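Local coordinates for protein post-proline cleaving enzyme (Rickettsia typhi, PDB 4HVT) that probably acts as a serine-type oligopeptidase of the prolyl oligopeptidase family, cutting peptides after proline, at residues N349-V362 with A365-T378. Residues are numbered along the deposited sequence; the frame is centred on the assembly and turned at random. Where two conformers were deposited one is given.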
ATOM      1  N   ASN A 349     -17.970  14.676  -7.319  1.00 15.22           N
ATOM      2  CA  ASN A 349     -17.783  13.432  -6.576  1.00 14.47           C
ATOM      3  C   ASN A 349     -16.772  12.469  -7.245  1.00 12.84           C
ATOM      4  O   ASN A 349     -16.652  11.319  -6.832  1.00 12.06           O
ATOM      5  CB  ASN A 349     -19.103  12.726  -6.414  1.00 15.54           C
ATOM      6  CG  ASN A 349     -20.069  13.506  -5.553  1.00 16.98           C
ATOM      7  OD1 ASN A 349     -19.645  14.318  -4.721  1.00 17.35           O
ATOM      8  ND2 ASN A 349     -21.353  13.236  -5.741  1.00 18.54           N
ATOM      9  N   GLU A 350     -16.089  12.932  -8.274  1.00 12.29           N
ATOM     10  CA  GLU A 350     -15.177  12.057  -9.045  1.00 11.59           C
ATOM     11  C   GLU A 350     -13.728  12.206  -8.622  1.00 11.09           C
ATOM     12  O   GLU A 350     -13.275  13.310  -8.187  1.00 11.33           O
ATOM     13  CB  GLU A 350     -15.249  12.313 -10.561  1.00 11.90           C
ATOM     14  CG  GLU A 350     -16.571  11.894 -11.221  1.00 12.48           C
ATOM     15  CD  GLU A 350     -16.466  12.124 -12.715  1.00 12.95           C
ATOM     16  OE1 GLU A 350     -16.698  13.261 -13.173  1.00 13.80           O
ATOM     17  OE2 GLU A 350     -16.085  11.167 -13.433  1.00 13.03           O
ATOM     18  N   VAL A 351     -12.998  11.111  -8.779  1.00 10.42           N
ATOM     19  CA  VAL A 351     -11.552  11.125  -8.577  1.00  9.83           C
ATOM     20  C   VAL A 351     -10.874  10.137  -9.541  1.00  9.36           C
ATOM     21  O   VAL A 351     -11.416   9.089  -9.851  1.00  9.38           O
ATOM     22  CB  VAL A 351     -11.171  10.833  -7.110  1.00  9.75           C
ATOM     23  CG1 VAL A 351     -11.460   9.360  -6.735  1.00  9.70           C
ATOM     24  CG2 VAL A 351      -9.700  11.107  -6.874  1.00  9.53           C
ATOM     25  N   PHE A 352      -9.686  10.495 -10.001  1.00  8.72           N
ATOM     26  CA  PHE A 352      -8.838   9.576 -10.708  1.00  8.38           C
ATOM     27  C   PHE A 352      -8.326   8.390  -9.889  1.00  8.33           C
ATOM     28  O   PHE A 352      -7.935   8.531  -8.711  1.00  8.56           O
ATOM     29  CB  PHE A 352      -7.640  10.366 -11.264  1.00  8.26           C
ATOM     30  CG  PHE A 352      -6.612   9.505 -11.953  1.00  7.82           C
ATOM     31  CD1 PHE A 352      -6.807   9.104 -13.264  1.00  7.98           C
ATOM     32  CD2 PHE A 352      -5.444   9.118 -11.310  1.00  7.52           C
ATOM     33  CE1 PHE A 352      -5.822   8.342 -13.931  1.00  7.82           C
ATOM     34  CE2 PHE A 352      -4.466   8.384 -11.955  1.00  7.19           C
ATOM     35  CZ  PHE A 352      -4.676   7.933 -13.259  1.00  7.45           C
ATOM     36  N   ASN A 353      -8.328   7.183 -10.464  1.00  8.16           N
ATOM     37  CA  ASN A 353      -7.738   6.046  -9.829  1.00  8.09           C
ATOM     38  C   ASN A 353      -6.417   5.615 -10.509  1.00  7.74           C
ATOM     39  O   ASN A 353      -5.315   5.779  -9.932  1.00  7.41           O
ATOM     40  CB  ASN A 353      -8.738   4.901  -9.678  1.00  8.43           C
ATOM     41  CG  ASN A 353      -8.222   3.750  -8.836  1.00  8.61           C
ATOM     42  OD1 ASN A 353      -7.229   3.862  -8.099  1.00  9.13           O
ATOM     43  ND2 ASN A 353      -8.898   2.598  -8.959  1.00  8.65           N
ATOM     44  N   PHE A 354      -6.514   5.088 -11.716  1.00  7.96           N
ATOM     45  CA  PHE A 354      -5.335   4.659 -12.438  1.00  7.93           C
ATOM     46  C   PHE A 354      -5.539   4.641 -13.943  1.00  8.20           C
ATOM     47  O   PHE A 354      -6.671   4.601 -14.433  1.00  8.16           O
ATOM     48  CB  PHE A 354      -4.775   3.290 -11.947  1.00  7.98           C
ATOM     49  CG  PHE A 354      -5.677   2.111 -12.165  1.00  8.44           C
ATOM     50  CD1 PHE A 354      -5.767   1.531 -13.430  1.00  8.77           C
ATOM     51  CD2 PHE A 354      -6.414   1.573 -11.114  1.00  8.83           C
ATOM     52  CE1 PHE A 354      -6.591   0.423 -13.651  1.00  9.03           C
ATOM     53  CE2 PHE A 354      -7.198   0.444 -11.306  1.00  8.79           C
ATOM     54  CZ  PHE A 354      -7.299  -0.115 -12.589  1.00  9.01           C
ATOM     55  N   ILE A 355      -4.400   4.638 -14.643  1.00  8.40           N
ATOM     56  CA  ILE A 355      -4.312   4.268 -16.084  1.00  9.20           C
ATOM     57  C   ILE A 355      -3.656   2.887 -16.200  1.00  9.07           C
ATOM     58  O   ILE A 355      -2.726   2.571 -15.458  1.00  9.45           O
ATOM     59  CB  ILE A 355      -3.441   5.261 -16.833  1.00  9.81           C
ATOM     60  CG1 ILE A 355      -4.167   6.599 -17.031  1.00 10.57           C
ATOM     61  CG2 ILE A 355      -2.922   4.780 -18.185  1.00 10.25           C
ATOM     62  CD1 ILE A 355      -5.153   6.619 -18.170  1.00 11.28           C
ATOM     63  N   SER A 356      -4.129   2.054 -17.138  1.00  9.17           N
ATOM     64  CA  SER A 356      -3.440   0.796 -17.426  1.00  9.48           C
ATOM     65  C   SER A 356      -3.540   0.629 -18.939  1.00  9.57           C
ATOM     66  O   SER A 356      -4.541   1.044 -19.544  1.00  9.74           O
ATOM     67  CB  SER A 356      -4.065  -0.368 -16.685  1.00  9.93           C
ATOM     68  OG  SER A 356      -3.189  -1.477 -16.573  1.00 11.09           O
ATOM     69  N   THR A 357      -2.531   0.031 -19.532  1.00  9.64           N
ATOM     70  CA  THR A 357      -2.436   0.050 -20.977  1.00 10.67           C
ATOM     71  C   THR A 357      -2.338  -1.377 -21.519  1.00 10.49           C
ATOM     72  O   THR A 357      -1.687  -2.231 -20.876  1.00 10.15           O
ATOM     73  CB  THR A 357      -1.144   0.843 -21.372  1.00 11.61           C
ATOM     74  OG1 THR A 357      -1.232   2.176 -20.810  1.00 12.59           O
ATOM     75  CG2 THR A 357      -1.050   0.991 -22.823  1.00 12.63           C
ATOM     76  N   THR A 358      -2.983  -1.607 -22.671  1.00 10.70           N
ATOM     77  CA  THR A 358      -2.801  -2.808 -23.494  1.00 10.86           C
ATOM     78  C   THR A 358      -2.177  -2.388 -24.818  1.00 11.38           C
ATOM     79  O   THR A 358      -1.935  -1.191 -25.070  1.00 10.99           O
ATOM     80  CB  THR A 358      -4.069  -3.604 -23.719  1.00 11.35           C
ATOM     81  OG1 THR A 358      -4.934  -2.901 -24.652  1.00 11.88           O
ATOM     82  CG2 THR A 358      -4.777  -3.889 -22.417  1.00 10.90           C
ATOM     83  N   LYS A 359      -1.920  -3.369 -25.660  1.00 11.93           N
ATOM     84  CA  LYS A 359      -1.331  -3.092 -26.989  0.50 12.36           C
ATOM     85  C   LYS A 359      -2.068  -1.988 -27.733  1.00 12.50           C
ATOM     86  O   LYS A 359      -1.455  -1.169 -28.426  1.00 12.62           O
ATOM     87  CB  LYS A 359      -1.352  -4.369 -27.841  0.50 13.23           C
ATOM     88  CG  LYS A 359      -0.584  -4.277 -29.164  0.50 14.26           C
ATOM     89  CD  LYS A 359      -0.775  -5.515 -30.014  0.50 15.33           C
ATOM     90  CE  LYS A 359       0.123  -6.671 -29.644  0.50 15.89           C
ATOM     91  NZ  LYS A 359      -0.029  -7.846 -30.553  0.50 16.85           N
ATOM     92  N   ASP A 360      -3.405  -2.010 -27.668  1.00 12.52           N
ATOM     93  CA  ASP A 360      -4.189  -1.106 -28.481  1.00 12.83           C
ATOM     94  C   ASP A 360      -5.282  -0.341 -27.705  1.00 12.43           C
ATOM     95  O   ASP A 360      -6.073   0.355 -28.306  1.00 12.59           O
ATOM     96  CB  ASP A 360      -4.778  -1.862 -29.661  1.00 13.93           C
ATOM     97  CG  ASP A 360      -5.735  -2.920 -29.245  1.00 14.60           C
ATOM     98  OD1 ASP A 360      -6.005  -3.089 -28.048  1.00 13.70           O
ATOM     99  OD2 ASP A 360      -6.221  -3.624 -30.158  1.00 15.81           O
ATOM    100  N   ARG A 361      -5.272  -0.393 -26.371  1.00 11.91           N
ATOM    101  CA  ARG A 361      -6.237   0.376 -25.591  1.00 11.75           C
ATOM    102  C   ARG A 361      -5.596   0.969 -24.331  1.00 11.42           C
ATOM    103  O   ARG A 361      -4.709   0.352 -23.728  1.00 11.82           O
ATOM    104  CB  ARG A 361      -7.412  -0.542 -25.141  1.00 12.16           C
ATOM    105  CG  ARG A 361      -8.267  -0.974 -26.317  1.00 13.39           C
ATOM    106  CD  ARG A 361      -9.148   0.151 -26.823  1.00 14.09           C
ATOM    107  NE  ARG A 361     -10.090  -0.293 -27.824  1.00 15.79           N
ATOM    108  CZ  ARG A 361      -9.807  -0.372 -29.133  1.00 16.30           C
ATOM    109  NH1 ARG A 361      -8.568  -0.104 -29.598  1.00 16.35           N
ATOM    110  NH2 ARG A 361     -10.740  -0.770 -30.021  1.00 18.11           N
ATOM    111  N   VAL A 362      -6.130   2.107 -23.912  1.00 10.85           N
ATOM    112  CA  VAL A 362      -5.828   2.693 -22.617  1.00 10.36           C
ATOM    113  C   VAL A 362      -7.106   2.566 -21.773  1.00 10.00           C
ATOM    114  O   VAL A 362      -8.190   2.879 -22.256  1.00 10.19           O
ATOM    115  CB  VAL A 362      -5.528   4.159 -22.785  1.00 10.73           C
ATOM    116  CG1 VAL A 362      -5.235   4.780 -21.436  1.00 10.65           C
ATOM    117  CG2 VAL A 362      -4.378   4.327 -23.810  1.00 11.25           C
ATOM    118  N   ALA A 365      -9.419   4.251 -15.181  1.00  8.11           N
ATOM    119  CA  ALA A 365     -10.200   3.846 -14.036  1.00  8.14           C
ATOM    120  C   ALA A 365     -10.343   5.030 -13.096  1.00  8.16           C
ATOM    121  O   ALA A 365      -9.357   5.712 -12.748  1.00  7.93           O
ATOM    122  CB  ALA A 365      -9.572   2.657 -13.354  1.00  7.97           C
ATOM    123  N   THR A 366     -11.563   5.312 -12.690  1.00  8.42           N
ATOM    124  CA  THR A 366     -11.899   6.396 -11.753  1.00  8.77           C
ATOM    125  C   THR A 366     -12.866   5.900 -10.672  1.00  9.07           C
ATOM    126  O   THR A 366     -13.285   4.755 -10.689  1.00  9.08           O
ATOM    127  CB  THR A 366     -12.560   7.600 -12.471  1.00  9.04           C
ATOM    128  OG1 THR A 366     -13.827   7.228 -13.103  1.00  9.37           O
ATOM    129  CG2 THR A 366     -11.636   8.152 -13.571  1.00  8.95           C
ATOM    130  N   TYR A 367     -13.195   6.762  -9.707  1.00  9.52           N
ATOM    131  CA  TYR A 367     -14.343   6.574  -8.827  1.00 10.05           C
ATOM    132  C   TYR A 367     -15.282   7.765  -8.963  1.00 10.66           C
ATOM    133  O   TYR A 367     -14.866   8.912  -9.159  1.00 10.34           O
ATOM    134  CB  TYR A 367     -13.949   6.463  -7.364  1.00 10.07           C
ATOM    135  CG  TYR A 367     -13.092   5.262  -7.011  1.00  9.82           C
ATOM    136  CD1 TYR A 367     -13.677   4.005  -6.759  1.00 10.15           C
ATOM    137  CD2 TYR A 367     -11.708   5.351  -6.956  1.00  9.64           C
ATOM    138  CE1 TYR A 367     -12.892   2.925  -6.444  1.00  9.89           C
ATOM    139  CE2 TYR A 367     -10.933   4.250  -6.647  1.00  9.55           C
ATOM    140  CZ  TYR A 367     -11.538   3.042  -6.387  1.00  9.77           C
ATOM    141  OH  TYR A 367     -10.746   1.941  -6.081  1.00 10.32           O
ATOM    142  N   ASP A 368     -16.558   7.471  -8.883  1.00 11.34           N
ATOM    143  CA  ASP A 368     -17.605   8.468  -8.740  1.00 12.60           C
ATOM    144  C   ASP A 368     -18.337   8.129  -7.435  1.00 12.73           C
ATOM    145  O   ASP A 368     -18.993   7.082  -7.349  1.00 12.68           O
ATOM    146  CB  ASP A 368     -18.570   8.339  -9.924  1.00 13.89           C
ATOM    147  CG  ASP A 368     -19.713   9.319  -9.864  1.00 15.54           C
ATOM    148  OD1 ASP A 368     -19.736  10.139  -8.928  1.00 16.08           O
ATOM    149  OD2 ASP A 368     -20.596   9.302 -10.793  1.00 16.76           O
ATOM    150  N   ASN A 369     -18.190   8.974  -6.414  1.00 12.97           N
ATOM    151  CA  ASN A 369     -18.712   8.670  -5.096  1.00 13.72           C
ATOM    152  C   ASN A 369     -18.235   7.303  -4.596  1.00 12.74           C
ATOM    153  O   ASN A 369     -18.960   6.538  -3.992  1.00 12.83           O
ATOM    154  CB  ASN A 369     -20.239   8.831  -5.087  1.00 15.19           C
ATOM    155  CG  ASN A 369     -20.757   9.195  -3.717  1.00 17.08           C
ATOM    156  OD1 ASN A 369     -20.021   9.723  -2.875  1.00 18.22           O
ATOM    157  ND2 ASN A 369     -22.033   8.925  -3.479  1.00 19.10           N
ATOM    158  N   VAL A 370     -16.939   7.056  -4.786  1.00 12.24           N
ATOM    159  CA  VAL A 370     -16.248   5.836  -4.294  1.00 11.56           C
ATOM    160  C   VAL A 370     -16.842   4.569  -4.877  1.00 11.35           C
ATOM    161  O   VAL A 370     -16.766   3.522  -4.271  1.00 11.51           O
ATOM    162  CB  VAL A 370     -16.191   5.772  -2.738  1.00 11.72           C
ATOM    163  CG1 VAL A 370     -14.968   4.996  -2.303  1.00 11.72           C
ATOM    164  CG2 VAL A 370     -16.151   7.152  -2.132  1.00 12.27           C
ATOM    165  N   VAL A 371     -17.387   4.686  -6.091  1.00 10.91           N
ATOM    166  CA  VAL A 371     -17.810   3.551  -6.908  1.00 10.76           C
ATOM    167  C   VAL A 371     -16.954   3.543  -8.209  1.00 10.33           C
ATOM    168  O   VAL A 371     -16.854   4.555  -8.913  1.00 10.16           O
ATOM    169  CB  VAL A 371     -19.283   3.652  -7.324  1.00 11.09           C
ATOM    170  CG1 VAL A 371     -19.656   2.410  -8.113  1.00 11.14           C
ATOM    171  CG2 VAL A 371     -20.167   3.797  -6.098  1.00 11.59           C
ATOM    172  N   ALA A 372     -16.338   2.419  -8.505  1.00 10.27           N
ATOM    173  CA  ALA A 372     -15.452   2.340  -9.674  1.00  9.94           C
ATOM    174  C   ALA A 372     -16.196   2.536 -11.009  1.00 10.24           C
ATOM    175  O   ALA A 372     -17.322   2.029 -11.202  1.00 10.50           O
ATOM    176  CB  ALA A 372     -14.685   1.025  -9.720  1.00  9.72           C
ATOM    177  N   LYS A 373     -15.535   3.282 -11.875  1.00 10.00           N
ATOM    178  CA  LYS A 373     -16.004   3.549 -13.248  1.00 10.37           C
ATOM    179  C   LYS A 373     -14.806   3.418 -14.155  1.00  9.98           C
ATOM    180  O   LYS A 373     -13.714   3.900 -13.821  1.00  9.54           O
ATOM    181  CB  LYS A 373     -16.563   4.961 -13.346  1.00 10.84           C
ATOM    182  CG  LYS A 373     -17.709   5.248 -12.367  1.00 11.51           C
ATOM    183  CD  LYS A 373     -18.983   4.423 -12.649  1.00 12.38           C
ATOM    184  CE  LYS A 373     -19.979   4.517 -11.500  1.00 13.21           C
ATOM    185  NZ  LYS A 373     -21.265   3.789 -11.710  1.00 14.22           N
ATOM    186  N   VAL A 374     -15.023   2.835 -15.328  1.00  9.91           N
ATOM    187  CA  VAL A 374     -13.953   2.595 -16.276  1.00  9.40           C
ATOM    188  C   VAL A 374     -14.387   2.918 -17.716  1.00  9.56           C
ATOM    189  O   VAL A 374     -15.487   2.603 -18.139  1.00  9.64           O
ATOM    190  CB  VAL A 374     -13.528   1.098 -16.213  1.00  9.41           C
ATOM    191  CG1 VAL A 374     -12.379   0.777 -17.161  1.00  9.39           C
ATOM    192  CG2 VAL A 374     -13.115   0.714 -14.815  1.00  9.14           C
ATOM    193  N   VAL A 375     -13.475   3.507 -18.470  1.00  9.23           N
ATOM    194  CA  VAL A 375     -13.617   3.712 -19.907  1.00  9.47           C
ATOM    195  C   VAL A 375     -12.306   3.278 -20.573  1.00  9.32           C
ATOM    196  O   VAL A 375     -11.282   3.173 -19.949  1.00  8.69           O
ATOM    197  CB  VAL A 375     -13.862   5.197 -20.328  1.00  9.73           C
ATOM    198  CG1 VAL A 375     -15.152   5.730 -19.757  1.00 10.04           C
ATOM    199  CG2 VAL A 375     -12.683   6.103 -19.983  1.00  9.60           C
ATOM    200  N   THR A 376     -12.433   2.938 -21.856  1.00  9.85           N
ATOM    201  CA  THR A 376     -11.306   2.645 -22.717  1.00  9.85           C
ATOM    202  C   THR A 376     -11.297   3.579 -23.907  1.00 10.36           C
ATOM    203  O   THR A 376     -12.320   4.028 -24.388  1.00 10.60           O
ATOM    204  CB  THR A 376     -11.237   1.166 -23.212  1.00  9.99           C
ATOM    205  OG1 THR A 376     -12.296   0.882 -24.133  1.00 10.63           O
ATOM    206  CG2 THR A 376     -11.302   0.181 -22.055  1.00  9.94           C
ATOM    207  N   PHE A 377     -10.075   3.844 -24.416  1.00 10.47           N
ATOM    208  CA  PHE A 377      -9.884   4.641 -25.636  1.00 11.19           C
ATOM    209  C   PHE A 377      -8.544   4.297 -26.244  1.00 11.17           C
ATOM    210  O   PHE A 377      -7.813   3.464 -25.702  1.00 10.68           O
ATOM    211  CB  PHE A 377      -9.959   6.172 -25.400  1.00 11.62           C
ATOM    212  CG  PHE A 377      -9.069   6.651 -24.330  1.00 11.90           C
ATOM    213  CD1 PHE A 377      -9.479   6.613 -22.979  1.00 12.03           C
ATOM    214  CD2 PHE A 377      -7.842   7.174 -24.640  1.00 11.97           C
ATOM    215  CE1 PHE A 377      -8.639   7.074 -21.983  1.00 12.16           C
ATOM    216  CE2 PHE A 377      -6.993   7.608 -23.657  1.00 12.03           C
ATOM    217  CZ  PHE A 377      -7.402   7.579 -22.306  1.00 12.40           C
ATOM    218  N   THR A 378      -8.290   4.853 -27.422  1.00 11.72           N
ATOM    219  CA  THR A 378      -7.055   4.670 -28.110  1.00 12.17           C
ATOM    220  C   THR A 378      -6.637   5.932 -28.855  1.00 13.29           C
ATOM    221  O   THR A 378      -7.182   6.996 -28.627  1.00 12.70           O
ATOM    222  CB  THR A 378      -7.135   3.410 -28.990  1.00 12.27           C
ATOM    223  OG1 THR A 378      -5.834   3.092 -29.508  1.00 12.59           O
ATOM    224  CG2 THR A 378      -8.126   3.597 -30.136  1.00 12.92           C
TER
HETATM  225  O   HOH W   1     -15.093   9.235  -5.463  1.00  9.77           O
HETATM  226  O   HOH W   2     -22.023  11.018  -7.683  1.00 21.89           O
HETATM  227  O   HOH W   3     -16.205   8.535 -12.589  1.00 12.31           O
HETATM  228  O   HOH W   4     -11.494   2.518 -10.377  1.00  9.02           O
HETATM  229  O   HOH W   5      -8.252   2.360  -5.408  1.00 18.28           O
HETATM  230  O   HOH W   6     -12.338  -1.080 -26.096  1.00 18.23           O
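Strand 350-357 pairs antiparallel with strand 365-368, their axes 159° apart, and Val362, at the start of the strand that ends at Asp368, pairs antiparallel with Phe377 on the following strand. Val351 and Tyr367 exchange two backbone hydrogen bonds. The register then slips by one residue in a classic beta bulge, where Asn353 N and Phe354 N both donate to Ala365 O, at 2.9 and 3.1 Å. They come from the same face of its carbonyl plane.

Ala365 CB sits over the centre of the Phe354 ring in a CH-pi contact, 3.6 Å from the centroid. Phe354 CG lies between its backbone N and carbonyl carbon (chi1 65°), which lays the ring over the methyl. Val362 CB likewise covers one face of the Phe377 ring, off centre, and Val362 CG1 comes to 3.6 Å from Phe377 CZ.

The Asn353 amide meets the Tyr367 ring obliquely, Asn353 ND2 3.5 Å from Tyr367 CE2, with the planes 34° apart. Water 5 joins Asn353 OD1 to Tyr367 OH, 2.6 Å from the hydroxyl. Water 4 joins Asn353 ND2 to Thr366 O. Near the other end, Asp360 O accepts from Arg361 NH1 at 2.8 Å and Thr378 OG1 at 3.0 Å, on opposite faces of its plane.

This antiparallel sheet is one blade of the N-terminal beta-propeller, packed between the blades holding strands 341-344 and 398-402. Two N-H groups grip Ala365 O at the bulge, and the two waters hold both ends of the Asn353 amide, which should fix its rotation.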